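Local coordinates for putative cell adhesion protein (Parabacteroides distasonis, PDB 3LIU), which probably serves as a fimbrial subunit of the FimA/Mfa1 family, building a pilus through which the bacterium adheres, at residues L308-G313 with I373-M378; V214-T217 with T222-K225; F198-V203 with D275-H280; F204-K209 with S255-L260; G313-L318 with C331-P336. All coordinates share one frame; numbering follows the deposited sequence.

All five contacts are largely buried, yet they differ in how they bind. Contacts 1, 3, 4 and 5 draw on one region of sheet, in which strand 308-319 lies between strands 193-213 and 326-336. Contact 5 is the one with backbone hydrogen bonds between its segments, and it shares Gly-313 with contact 1, whose centre is about 8 Å from its own. Contacts 1 and 3 lay loops on the sheet through apolar side chains, whereas contact 4 adds a bridging water. Contact 2 stands apart, about 30 Å from contact 1 between centres, and folds a loop on itself, with exposed Thr-222 at its margin; Lys-209 ties it to contact 4 through Glu-224.

Contact 1: L308-G313 with I373-M378; sequences LLIVKG and IPYDPM
Pro-374 and Tyr-375 approach Ile-310 from a loop gathered round one hydroxyl, Ser-371 OG, whose single proton must be shared or alternate between the backbone oxygens of Ile-373 and Asp-376, while Asp-376 OD1 makes a second tie, to Ser-255 OG. With the loop shaped in this way, what it offers the strand is apolar. Ile-310 extends its longer branch across the gap: CG1 lies opposite the carbonyl carbon (chi1 -52°) and the chain is straight beyond it (chi2 179°), which pushes CD1 foremost. That methyl meets the Tyr-375 ring at its edge, near the ring plane, 3.5 Å from CE1 and 3.9 Å from CD1, the two side chains crossing at about a right angle. It also lies 4.1 Å from Pro-374 O, a van der Waals neighbour. One face of the tyrosine is taken by its own predecessor, for Pro-374 CG rests 3.9 Å above the plane over the ring centre, consistent with a CH-pi contact that probably steadies the ring. Phe-204, from the adjacent strand 193-213, touches both Ile-310 and Tyr-375. Strand 308-319 is covered on both sides, since Leu-309 and Val-311 pack against Ile-362 and Leu-364 of strand 358-366, while the 373-378 loop lies over Ile-310. No hydrogen bond joins the two segments, so their association probably rests mainly on apolar packing, and the polar bonds probably help to fix the loop that presents the tyrosine edge.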
# COMPACT_ATOMS: atom_id res chain seq x y z
N LEU A 308 10.71 -6.49 -0.69
CA LEU A 308 12.10 -6.04 -0.60
C LEU A 308 12.22 -4.71 -1.28
O LEU A 308 11.59 -4.48 -2.33
CB LEU A 308 13.07 -7.03 -1.31
CG LEU A 308 12.98 -8.51 -0.94
CD1 LEU A 308 13.95 -9.38 -1.75
CD2 LEU A 308 13.19 -8.78 0.56
N LEU A 309 13.06 -3.85 -0.69
CA LEU A 309 13.66 -2.76 -1.38
C LEU A 309 15.08 -3.13 -1.69
O LEU A 309 15.88 -3.49 -0.80
CB LEU A 309 13.57 -1.44 -0.57
CG LEU A 309 14.20 -0.25 -1.33
CD1 LEU A 309 13.40 1.04 -1.18
CD2 LEU A 309 15.66 -0.02 -0.96
N ILE A 310 15.42 -3.05 -2.97
CA ILE A 310 16.75 -3.39 -3.45
C ILE A 310 17.38 -2.19 -4.17
O ILE A 310 16.73 -1.57 -5.06
CB ILE A 310 16.69 -4.61 -4.41
CG1 ILE A 310 15.93 -5.77 -3.75
CG2 ILE A 310 18.15 -5.11 -4.84
CD1 ILE A 310 15.79 -7.04 -4.65
N VAL A 311 18.60 -1.83 -3.76
CA VAL A 311 19.39 -0.81 -4.45
C VAL A 311 20.57 -1.41 -5.21
O VAL A 311 21.10 -2.47 -4.85
CB VAL A 311 19.87 0.31 -3.50
CG1 VAL A 311 18.68 0.81 -2.60
CG2 VAL A 311 20.99 -0.18 -2.65
N LYS A 312 20.88 -0.75 -6.33
CA LYS A 312 22.05 -1.07 -7.13
C LYS A 312 22.92 0.16 -7.27
O LYS A 312 22.41 1.25 -7.53
CB LYS A 312 21.65 -1.53 -8.52
CG LYS A 312 22.80 -2.26 -9.26
CD LYS A 312 22.51 -2.55 -10.70
CE LYS A 312 22.49 -1.29 -11.51
NZ LYS A 312 22.17 -1.61 -12.89
N GLY A 313 24.24 -0.01 -7.14
CA GLY A 313 25.18 1.11 -7.36
C GLY A 313 26.62 0.65 -7.40
O GLY A 313 26.91 -0.54 -7.34
N ILE A 373 24.40 -10.11 -8.04
CA ILE A 373 23.07 -10.57 -8.40
C ILE A 373 22.04 -10.12 -7.32
O ILE A 373 22.40 -9.89 -6.15
CB ILE A 373 23.06 -12.09 -8.72
CG1 ILE A 373 23.36 -12.94 -7.46
CG2 ILE A 373 24.16 -12.44 -9.85
CD1 ILE A 373 23.31 -14.45 -7.72
N PRO A 374 20.78 -9.90 -7.74
CA PRO A 374 19.85 -9.24 -6.85
C PRO A 374 19.27 -10.09 -5.75
O PRO A 374 18.96 -9.57 -4.68
CB PRO A 374 18.74 -8.76 -7.80
CG PRO A 374 18.82 -9.72 -8.99
CD PRO A 374 20.29 -9.92 -9.14
N TYR A 375 19.11 -11.39 -5.96
CA TYR A 375 18.30 -12.18 -5.03
C TYR A 375 19.08 -13.19 -4.23
O TYR A 375 18.50 -14.10 -3.64
CB TYR A 375 17.19 -12.87 -5.81
CG TYR A 375 16.31 -11.90 -6.58
CD1 TYR A 375 15.89 -10.70 -6.01
CD2 TYR A 375 15.89 -12.19 -7.86
CE1 TYR A 375 15.06 -9.82 -6.68
CE2 TYR A 375 15.06 -11.31 -8.55
CZ TYR A 375 14.63 -10.14 -7.95
OH TYR A 375 13.80 -9.27 -8.61
N ASP A 376 20.39 -13.05 -4.21
CA ASP A 376 21.26 -13.79 -3.26
C ASP A 376 22.43 -12.89 -2.86
O ASP A 376 22.84 -12.04 -3.65
CB ASP A 376 21.84 -15.05 -3.90
CG ASP A 376 20.87 -16.20 -3.90
OD1 ASP A 376 20.40 -16.64 -2.83
OD2 ASP A 376 20.55 -16.67 -5.00
N PRO A 377 22.96 -13.06 -1.64
CA PRO A 377 24.13 -12.28 -1.24
C PRO A 377 25.40 -12.99 -1.70
O PRO A 377 25.34 -14.16 -2.05
CB PRO A 377 24.04 -12.29 0.29
CG PRO A 377 23.47 -13.65 0.58
CD PRO A 377 22.42 -13.82 -0.50
N MSE A 378 26.52 -12.28 -1.68
CA MSE A 378 27.85 -12.84 -1.89
C MSE A 378 28.65 -12.54 -0.63
O MSE A 378 28.98 -11.39 -0.38
CB MSE A 378 28.52 -12.22 -3.11
CG MSE A 378 28.11 -12.90 -4.40
SE MSE A 378 28.91 -12.23 -6.04
CE MSE A 378 27.45 -13.10 -7.06

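Contact 2: V214-T217 with T222-K225; sequences VAST and TIEK
Ile-223 sets its CG2 methyl against the peptide joining Ala-215 to Ser-216, 3.4 Å from Ala-215 C and 3.6 Å from Ser-216 N. Alongside, Ser-216 CB comes to 3.5 Å from Thr-222 O and 3.9 Å from Ile-223 CG2, so a methyl and a methylene share the space between two backbones. Isoleucine reaches this peptide because CG1 takes the crowded position between N and the carbonyl carbon (chi1 51°), leaving CG2 opposite the carbonyl carbon. Several polar groups find partners one shell out: Ser-216 OG is hydrogen-bonded to Glu-218 O just beyond the segment, Glu-286 OE1 binds both Ile-223 N and Thr-222 OG1, and Glu-224 OE2 forms a salt bridge with Lys-209 NZ. Immediately before residue 214 the loop following strand 193-213 is tied back on itself, for Ile-223 pairs with the backbone of Ser-213, Ile-223 O is bound by Ser-212 OG, and Lys-225 NZ bonds to Ser-213 OG. Around the other segment, Val-214 and Ala-215 pack on strand 82-90. Between the two segments themselves there is close carbon packing without a hydrogen bond, while the outer polar anchors probably help to place the 222-225 arm.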
# COMPACT_ATOMS: atom_id res chain seq x y z
N VAL A 214 -10.49 -4.62 -0.74
CA VAL A 214 -10.76 -3.20 -0.89
C VAL A 214 -10.97 -2.51 0.48
O VAL A 214 -10.68 -1.33 0.61
CB VAL A 214 -11.94 -2.94 -1.84
CG1 VAL A 214 -13.30 -3.34 -1.23
CG2 VAL A 214 -11.94 -1.48 -2.30
N ALA A 215 -11.49 -3.22 1.46
CA ALA A 215 -11.82 -2.61 2.75
C ALA A 215 -11.77 -3.64 3.85
O ALA A 215 -11.81 -4.85 3.56
CB ALA A 215 -13.17 -1.93 2.68
N SER A 216 -11.66 -3.14 5.09
CA SER A 216 -11.72 -3.92 6.31
C SER A 216 -12.92 -3.50 7.17
O SER A 216 -13.40 -2.37 7.10
CB SER A 216 -10.44 -3.74 7.13
OG SER A 216 -10.29 -2.40 7.52
N THR A 217 -13.36 -4.42 8.03
CA THR A 217 -14.47 -4.16 8.93
C THR A 217 -14.18 -3.03 9.90
O THR A 217 -15.00 -2.11 10.11
CB THR A 217 -14.82 -5.41 9.76
OG1 THR A 217 -15.30 -6.42 8.87
CG2 THR A 217 -15.88 -5.09 10.74
N THR A 222 -6.63 -4.83 8.66
CA THR A 222 -5.90 -5.56 7.63
C THR A 222 -6.79 -5.87 6.44
O THR A 222 -7.99 -6.19 6.59
CB THR A 222 -5.22 -6.83 8.21
OG1 THR A 222 -4.45 -7.45 7.17
CG2 THR A 222 -6.22 -7.84 8.74
N ILE A 223 -6.22 -5.69 5.25
CA ILE A 223 -6.87 -5.94 3.98
C ILE A 223 -5.98 -6.83 3.10
O ILE A 223 -6.22 -7.00 1.91
CB ILE A 223 -7.17 -4.61 3.21
CG1 ILE A 223 -5.92 -3.75 3.11
CG2 ILE A 223 -8.38 -3.88 3.87
CD1 ILE A 223 -6.06 -2.43 2.31
N GLU A 224 -4.91 -7.34 3.69
CA GLU A 224 -3.96 -8.21 3.00
C GLU A 224 -4.64 -9.47 2.50
O GLU A 224 -5.45 -10.08 3.22
CB GLU A 224 -2.84 -8.65 3.98
CG GLU A 224 -1.75 -9.55 3.33
CD GLU A 224 -0.60 -9.88 4.28
OE1 GLU A 224 -0.69 -9.51 5.46
OE2 GLU A 224 0.41 -10.47 3.85
N LYS A 225 -4.27 -9.88 1.30
CA LYS A 225 -4.71 -11.17 0.75
C LYS A 225 -3.69 -12.25 1.08
O LYS A 225 -2.49 -12.07 0.83
CB LYS A 225 -4.83 -11.10 -0.76
CG LYS A 225 -6.01 -10.31 -1.33
CD LYS A 225 -7.36 -10.73 -0.74
CE LYS A 225 -8.51 -10.28 -1.66
NZ LYS A 225 -9.86 -10.49 -1.07

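Contact 3: F198-V203 with D275-H280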
# COMPACT_ATOMS: atom_id res chain seq x y z
N PHE A 198 29.83 5.33 -2.52
CA PHE A 198 28.79 4.53 -3.16
C PHE A 198 27.98 5.47 -4.00
O PHE A 198 27.51 6.48 -3.48
CB PHE A 198 27.90 3.89 -2.12
CG PHE A 198 26.71 3.15 -2.69
CD1 PHE A 198 26.87 1.92 -3.30
CD2 PHE A 198 25.45 3.68 -2.59
CE1 PHE A 198 25.79 1.26 -3.83
CE2 PHE A 198 24.38 3.02 -3.09
CZ PHE A 198 24.53 1.81 -3.71
N VAL A 199 27.84 5.15 -5.29
CA VAL A 199 27.04 5.92 -6.23
C VAL A 199 25.81 5.08 -6.57
O VAL A 199 25.93 3.98 -7.15
CB VAL A 199 27.83 6.25 -7.52
CG1 VAL A 199 26.98 7.10 -8.45
CG2 VAL A 199 29.17 6.94 -7.19
N LEU A 200 24.64 5.60 -6.19
CA LEU A 200 23.37 4.96 -6.46
C LEU A 200 22.99 5.00 -7.95
O LEU A 200 23.00 6.06 -8.53
CB LEU A 200 22.28 5.62 -5.60
CG LEU A 200 20.89 5.00 -5.75
CD1 LEU A 200 20.89 3.57 -5.09
CD2 LEU A 200 19.85 5.94 -5.13
N LYS A 201 22.64 3.85 -8.53
CA LYS A 201 22.19 3.78 -9.94
C LYS A 201 20.72 3.44 -10.11
O LYS A 201 20.08 3.96 -11.03
CB LYS A 201 23.00 2.73 -10.70
CG LYS A 201 24.45 3.17 -11.05
CD LYS A 201 25.11 2.13 -11.99
CE LYS A 201 26.39 2.63 -12.69
NZ LYS A 201 27.50 1.57 -12.73
N GLU A 202 20.18 2.60 -9.23
CA GLU A 202 18.79 2.12 -9.37
C GLU A 202 18.21 1.73 -8.00
O GLU A 202 18.92 1.27 -7.10
CB GLU A 202 18.75 0.90 -10.33
CG GLU A 202 17.35 0.33 -10.65
CD GLU A 202 16.71 0.95 -11.89
OE1 GLU A 202 17.35 1.81 -12.52
OE2 GLU A 202 15.57 0.58 -12.25
N VAL A 203 16.90 1.90 -7.86
CA VAL A 203 16.15 1.39 -6.74
C VAL A 203 14.96 0.61 -7.27
O VAL A 203 14.32 1.03 -8.25
CB VAL A 203 15.66 2.55 -5.84
CG1 VAL A 203 14.99 2.01 -4.58
CG2 VAL A 203 16.84 3.49 -5.46
N ASP A 275 16.51 13.56 -11.96
CA ASP A 275 15.28 12.79 -11.62
C ASP A 275 15.65 11.63 -10.70
O ASP A 275 15.75 10.48 -11.15
CB ASP A 275 14.60 12.26 -12.90
CG ASP A 275 13.24 11.62 -12.64
OD1 ASP A 275 12.66 11.82 -11.55
OD2 ASP A 275 12.73 10.91 -13.53
N PRO A 276 15.86 11.94 -9.40
CA PRO A 276 16.47 10.99 -8.47
C PRO A 276 15.58 9.83 -8.06
O PRO A 276 14.36 9.94 -8.10
CB PRO A 276 16.82 11.86 -7.24
CG PRO A 276 15.89 13.03 -7.31
CD PRO A 276 15.41 13.17 -8.72
N ALA A 277 16.23 8.73 -7.67
CA ALA A 277 15.59 7.56 -7.10
C ALA A 277 15.39 7.77 -5.60
O ALA A 277 14.51 7.18 -4.99
CB ALA A 277 16.45 6.32 -7.38
N LEU A 278 16.24 8.61 -5.02
CA LEU A 278 16.12 9.00 -3.61
C LEU A 278 14.82 9.75 -3.34
O LEU A 278 14.46 10.67 -4.06
CB LEU A 278 17.29 9.90 -3.20
CG LEU A 278 18.61 9.25 -2.83
CD1 LEU A 278 19.54 10.34 -2.36
CD2 LEU A 278 18.40 8.20 -1.74
N ASN A 279 14.15 9.36 -2.27
CA ASN A 279 12.87 9.86 -1.91
C ASN A 279 11.73 9.59 -2.90
O ASN A 279 10.65 10.05 -2.70
CB ASN A 279 12.98 11.35 -1.56
CG ASN A 279 13.98 11.59 -0.43
OD1 ASN A 279 14.85 12.44 -0.53
ND2 ASN A 279 13.87 10.82 0.62
N HIS A 280 11.96 8.82 -3.96
CA HIS A 280 10.88 8.47 -4.84
C HIS A 280 10.00 7.44 -4.13
O HIS A 280 10.48 6.40 -3.63
CB HIS A 280 11.42 7.86 -6.13
CG HIS A 280 10.36 7.37 -7.03
ND1 HIS A 280 9.64 8.21 -7.86
CD2 HIS A 280 9.82 6.13 -7.18
CE1 HIS A 280 8.75 7.49 -8.52
NE2 HIS A 280 8.83 6.24 -8.12
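A type II beta turn running from Ala-277 to His-280 sets its first residue against Val-203 and Leu-200 of strand 193-213. Ala-277 is the meeting point: its CB lies 3.4 Å from Val-203 CG2, tighter than usual for two carbons, and 4.1 Å from Leu-200 CD2. Val-203 turns this methyl outward by holding CG2 opposite its carbonyl carbon, with CG1 opposite the backbone N (chi1 -175°). Leu-200 also extends from the strand, its CG lying opposite N at chi1 -178°, and its CD2 reaches past the alanine to Leu-278 CG at 4.2 Å. The turn itself is closed by the backbone bond from His-280 N to Ala-277 O, 3.2 Å, and Ala-277 N is held by His-271 ND1 on the approach to it. That two residues three apart in a strand should face one partner is explained by a classic beta bulge: Lys-201 and Glu-202 together oppose Lys-312 on strand 308-319. Both backbones bond to that one residue, Lys-201 through its N to Lys-312 O and Glu-202 through its O to Lys-312 N. The extra residue restores Val-203 to the side of Leu-200, while the side chains of Lys-201 and Glu-202 start away from the turn; Lys-201 NZ makes a salt bridge with Asp-314. Leu-180 of strand 172-185 touches Leu-200, Val-203 and Leu-278.

Contact 4: F204-K209 with S255-L260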
# COMPACT_ATOMS: atom_id res chain seq x y z
N PHE A 204 14.68 -0.56 -6.70
CA PHE A 204 13.47 -1.28 -7.10
C PHE A 204 12.87 -2.12 -5.99
O PHE A 204 13.51 -2.37 -4.96
CB PHE A 204 13.67 -2.09 -8.42
CG PHE A 204 14.45 -3.39 -8.29
CD1 PHE A 204 15.81 -3.38 -8.16
CD2 PHE A 204 13.80 -4.61 -8.32
CE1 PHE A 204 16.54 -4.56 -8.07
CE2 PHE A 204 14.50 -5.82 -8.22
CZ PHE A 204 15.89 -5.79 -8.12
N ILE A 205 11.61 -2.53 -6.21
CA ILE A 205 10.88 -3.30 -5.23
C ILE A 205 10.62 -4.70 -5.77
O ILE A 205 10.33 -4.85 -6.97
CB ILE A 205 9.51 -2.64 -4.92
CG1 ILE A 205 9.69 -1.21 -4.44
CG2 ILE A 205 8.68 -3.51 -3.91
CD1 ILE A 205 10.56 -1.00 -3.21
N ALA A 206 10.73 -5.72 -4.91
CA ALA A 206 10.44 -7.12 -5.30
C ALA A 206 9.44 -7.70 -4.31
O ALA A 206 9.37 -7.27 -3.18
CB ALA A 206 11.74 -7.97 -5.32
N SER A 207 8.66 -8.71 -4.72
CA SER A 207 7.63 -9.28 -3.87
C SER A 207 6.66 -8.28 -3.27
O SER A 207 6.28 -8.39 -2.10
CB SER A 207 8.23 -10.15 -2.74
OG SER A 207 9.00 -11.20 -3.31
N ALA A 208 6.19 -7.34 -4.09
CA ALA A 208 5.07 -6.46 -3.76
C ALA A 208 3.80 -7.27 -4.00
O ALA A 208 3.62 -7.78 -5.11
CB ALA A 208 5.08 -5.19 -4.67
N LYS A 209 2.95 -7.43 -2.99
CA LYS A 209 1.66 -8.05 -3.25
C LYS A 209 0.89 -7.13 -4.18
O LYS A 209 0.75 -5.93 -3.94
CB LYS A 209 0.91 -8.37 -1.97
CG LYS A 209 1.45 -9.62 -1.31
CD LYS A 209 0.59 -10.18 -0.22
CE LYS A 209 1.16 -11.52 0.30
NZ LYS A 209 0.39 -12.09 1.42
N SER A 255 17.66 -17.11 -3.01
CA SER A 255 17.22 -17.30 -1.59
C SER A 255 16.33 -16.13 -1.08
O SER A 255 15.49 -16.31 -0.21
CB SER A 255 18.43 -17.50 -0.66
OG SER A 255 19.21 -16.32 -0.58
N TYR A 256 16.47 -14.96 -1.69
CA TYR A 256 15.74 -13.80 -1.27
C TYR A 256 14.35 -13.59 -1.92
O TYR A 256 13.55 -12.80 -1.44
CB TYR A 256 16.60 -12.57 -1.54
CG TYR A 256 17.82 -12.37 -0.65
CD1 TYR A 256 18.03 -13.12 0.50
CD2 TYR A 256 18.73 -11.35 -0.93
CE1 TYR A 256 19.12 -12.87 1.33
CE2 TYR A 256 19.84 -11.10 -0.11
CZ TYR A 256 20.01 -11.85 1.02
OH TYR A 256 21.08 -11.61 1.86
N LYS A 257 14.07 -14.30 -3.02
CA LYS A 257 12.94 -13.96 -3.88
C LYS A 257 12.61 -15.18 -4.71
O LYS A 257 13.47 -15.63 -5.52
CB LYS A 257 13.31 -12.76 -4.78
CG LYS A 257 12.27 -12.26 -5.75
CD LYS A 257 12.20 -13.03 -7.04
CE LYS A 257 11.44 -12.26 -8.12
NZ LYS A 257 11.42 -13.01 -9.45
N LYS A 258 11.41 -15.73 -4.50
CA LYS A 258 10.97 -16.92 -5.20
C LYS A 258 9.92 -16.59 -6.24
O LYS A 258 9.16 -15.63 -6.09
CB LYS A 258 10.43 -17.99 -4.23
CG LYS A 258 11.44 -18.51 -3.24
CD LYS A 258 12.68 -19.11 -3.96
CE LYS A 258 13.68 -19.74 -3.04
NZ LYS A 258 14.83 -20.31 -3.84
N GLY A 259 9.91 -17.40 -7.29
CA GLY A 259 8.89 -17.37 -8.33
C GLY A 259 9.09 -16.39 -9.48
O GLY A 259 9.79 -15.37 -9.38
N LEU A 260 8.42 -16.70 -10.58
CA LEU A 260 8.28 -15.73 -11.65
C LEU A 260 7.18 -14.78 -11.22
O LEU A 260 6.02 -15.13 -11.21
CB LEU A 260 7.94 -16.41 -12.98
CG LEU A 260 7.66 -15.58 -14.24
CD1 LEU A 260 8.84 -14.68 -14.60
CD2 LEU A 260 7.33 -16.50 -15.46
O HOH W 1 11.19 -11.45 -1.64
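Lys-257 holds CG opposite its backbone N (chi1 179°), which carries that methylene toward Ala-206 and Ser-207 of strand 193-213. The strand is interrupted here: Ser-207 has positive phi and psi, a left-handed conformation between the extended pieces 204-206 and 208-209, and consecutive side chains, those of Ala-206 and Ser-207, both point at the loop. Lys-257 CG is 4.3 Å from Ala-206 CB and 4.2 Å from Ser-207 OG, light contacts made by the aliphatic part of the lysine. The hydroxyl reaches farther through a water, which lies 2.8 Å from Ser-207 OG and donates to Tyr-256 O at 2.7 Å, giving the loop backbone an indirect polar link to the strand. Ser-207 OG is also hydrogen-bonded to Gln-261 NE2, just beyond the loop segment. Round about, the pairing of Ala-206 with Leu-308 on strand 308-319 fixes the strand, and the bond from Lys-258 N to Asn-305 OD1 holds the loop. The charged end of Lys-257 turns back into its own loop: NZ bonds to Asp-252 O and, at 2.9 Å, to Gly-259 O, meeting that oxygen almost in line with its C=O bond at 174°.

Contact 5: G313-L318 with C331-P336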
# COMPACT_ATOMS: atom_id res chain seq x y z
N GLY A 313 24.24 -0.01 -7.14
CA GLY A 313 25.18 1.11 -7.36
C GLY A 313 26.62 0.65 -7.40
O GLY A 313 26.91 -0.54 -7.34
N ASP A 314 27.53 1.61 -7.47
CA ASP A 314 28.96 1.32 -7.62
C ASP A 314 29.61 1.59 -6.29
O ASP A 314 29.49 2.69 -5.77
CB ASP A 314 29.59 2.20 -8.71
CG ASP A 314 28.97 1.97 -10.08
OD1 ASP A 314 28.23 0.98 -10.27
OD2 ASP A 314 29.19 2.82 -10.96
N TYR A 315 30.30 0.58 -5.75
CA TYR A 315 30.89 0.70 -4.41
C TYR A 315 32.39 0.66 -4.57
O TYR A 315 32.95 -0.22 -5.23
CB TYR A 315 30.41 -0.44 -3.50
CG TYR A 315 31.12 -0.54 -2.17
CD1 TYR A 315 30.78 0.27 -1.09
CD2 TYR A 315 32.15 -1.44 -2.00
CE1 TYR A 315 31.46 0.17 0.14
CE2 TYR A 315 32.84 -1.55 -0.80
CZ TYR A 315 32.50 -0.76 0.26
OH TYR A 315 33.23 -0.91 1.41
N THR A 316 33.02 1.63 -3.94
CA THR A 316 34.47 1.77 -4.00
C THR A 316 35.05 1.61 -2.59
O THR A 316 34.56 2.22 -1.63
CB THR A 316 34.82 3.16 -4.59
OG1 THR A 316 34.17 3.32 -5.86
CG2 THR A 316 36.32 3.33 -4.74
N TYR A 317 36.11 0.80 -2.47
CA TYR A 317 36.77 0.59 -1.19
C TYR A 317 38.29 0.58 -1.38
O TYR A 317 38.79 0.40 -2.48
CB TYR A 317 36.32 -0.71 -0.57
CG TYR A 317 36.64 -1.92 -1.41
CD1 TYR A 317 35.88 -2.22 -2.55
CD2 TYR A 317 37.68 -2.78 -1.06
CE1 TYR A 317 36.16 -3.33 -3.30
CE2 TYR A 317 37.99 -3.88 -1.82
CZ TYR A 317 37.23 -4.16 -2.95
OH TYR A 317 37.54 -5.26 -3.73
N LEU A 318 39.00 0.80 -0.28
CA LEU A 318 40.47 0.74 -0.26
C LEU A 318 40.88 -0.43 0.60
O LEU A 318 40.73 -0.39 1.81
CB LEU A 318 41.06 2.03 0.31
CG LEU A 318 42.60 2.11 0.27
CD1 LEU A 318 43.14 2.12 -1.17
CD2 LEU A 318 43.03 3.35 1.01
N CYS A 331 26.65 -3.33 -7.99
CA CYS A 331 26.44 -4.08 -6.77
C CYS A 331 25.01 -3.93 -6.28
O CYS A 331 24.51 -2.81 -6.23
CB CYS A 331 27.24 -3.46 -5.62
SG CYS A 331 28.85 -3.71 -5.66
N TYR A 332 24.42 -5.03 -5.78
CA TYR A 332 23.09 -5.01 -5.19
C TYR A 332 23.10 -5.22 -3.67
O TYR A 332 23.90 -6.00 -3.10
CB TYR A 332 22.20 -6.10 -5.78
CG TYR A 332 21.88 -5.96 -7.22
CD1 TYR A 332 20.79 -5.22 -7.64
CD2 TYR A 332 22.67 -6.58 -8.20
CE1 TYR A 332 20.49 -5.10 -8.97
CE2 TYR A 332 22.39 -6.44 -9.55
CZ TYR A 332 21.29 -5.70 -9.93
OH TYR A 332 20.99 -5.53 -11.28
N TYR A 333 22.15 -4.54 -3.04
CA TYR A 333 21.88 -4.62 -1.61
C TYR A 333 20.35 -4.68 -1.41
O TYR A 333 19.61 -3.75 -1.84
CB TYR A 333 22.44 -3.39 -0.91
CG TYR A 333 23.92 -3.14 -1.15
CD1 TYR A 333 24.34 -2.44 -2.26
CD2 TYR A 333 24.89 -3.60 -0.25
CE1 TYR A 333 25.69 -2.17 -2.49
CE2 TYR A 333 26.24 -3.37 -0.46
CZ TYR A 333 26.63 -2.62 -1.60
OH TYR A 333 27.95 -2.36 -1.84
N ALA A 334 19.89 -5.78 -0.83
CA ALA A 334 18.46 -6.03 -0.62
C ALA A 334 18.07 -5.96 0.84
O ALA A 334 18.79 -6.48 1.69
CB ALA A 334 18.09 -7.41 -1.20
N ILE A 335 16.89 -5.40 1.10
CA ILE A 335 16.34 -5.13 2.43
C ILE A 335 14.91 -5.62 2.53
O ILE A 335 14.05 -5.16 1.78
CB ILE A 335 16.28 -3.56 2.62
CG1 ILE A 335 17.69 -3.01 2.73
CG2 ILE A 335 15.46 -3.12 3.80
CD1 ILE A 335 18.61 -3.90 3.47
N PRO A 336 14.62 -6.50 3.49
CA PRO A 336 13.22 -6.81 3.74
C PRO A 336 12.53 -5.68 4.48
O PRO A 336 12.88 -5.40 5.63
CB PRO A 336 13.26 -8.10 4.56
CG PRO A 336 14.69 -8.26 4.98
CD PRO A 336 15.51 -7.14 4.47
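The side chains of Tyr-315 and Tyr-333 cross at about a right angle, the hydroxyl of the second directed obliquely at the root of the first ring. Tyr-333 OH lies 3.5 Å from Tyr-315 CB, 3.7 Å from Tyr-315 CG and 3.9 Å from Tyr-315 CD1, so it is the junction of ring and methylene that is touched. Ile-366 of strand 358-366 adjoins both tyrosines, and Pro-369 packs on Tyr-315. Each phenol has a polar partner beyond the pair, Tyr-333 OH at Gly-368 O and Tyr-315 OH at Ser-195 OG, which helps to fix how the rings are turned. Cys-331 SG also lies 4.2 Å from Tyr-315 CB. Underlying these side chains is the beta hairpin of strands 308-319 and 326-336, joined here through Gly-313 and Cys-331, an antiparallel hydrogen-bonded pair. Gly-313 N donates to Cys-331 O at 3.0 Å, and Cys-331 N returns a bond of 2.9 Å to Gly-313 O. From this pair the two segments run apart, their short axes making 103° instead of lying flat side by side. Tyr-315 and Tyr-333, each two residues past the pair on its own strand, point their first side-chain bonds toward the opposite segment. Tyr-315 swings its CG opposite N (chi1 171°), carrying the ring away from Cys-331, while Tyr-333 keeps CG opposite its carbonyl carbon and reaches across. Asp-314 OD1 takes a bond from Asn-330 N and a salt bridge from Lys-201 NZ of the neighbouring strand 193-213.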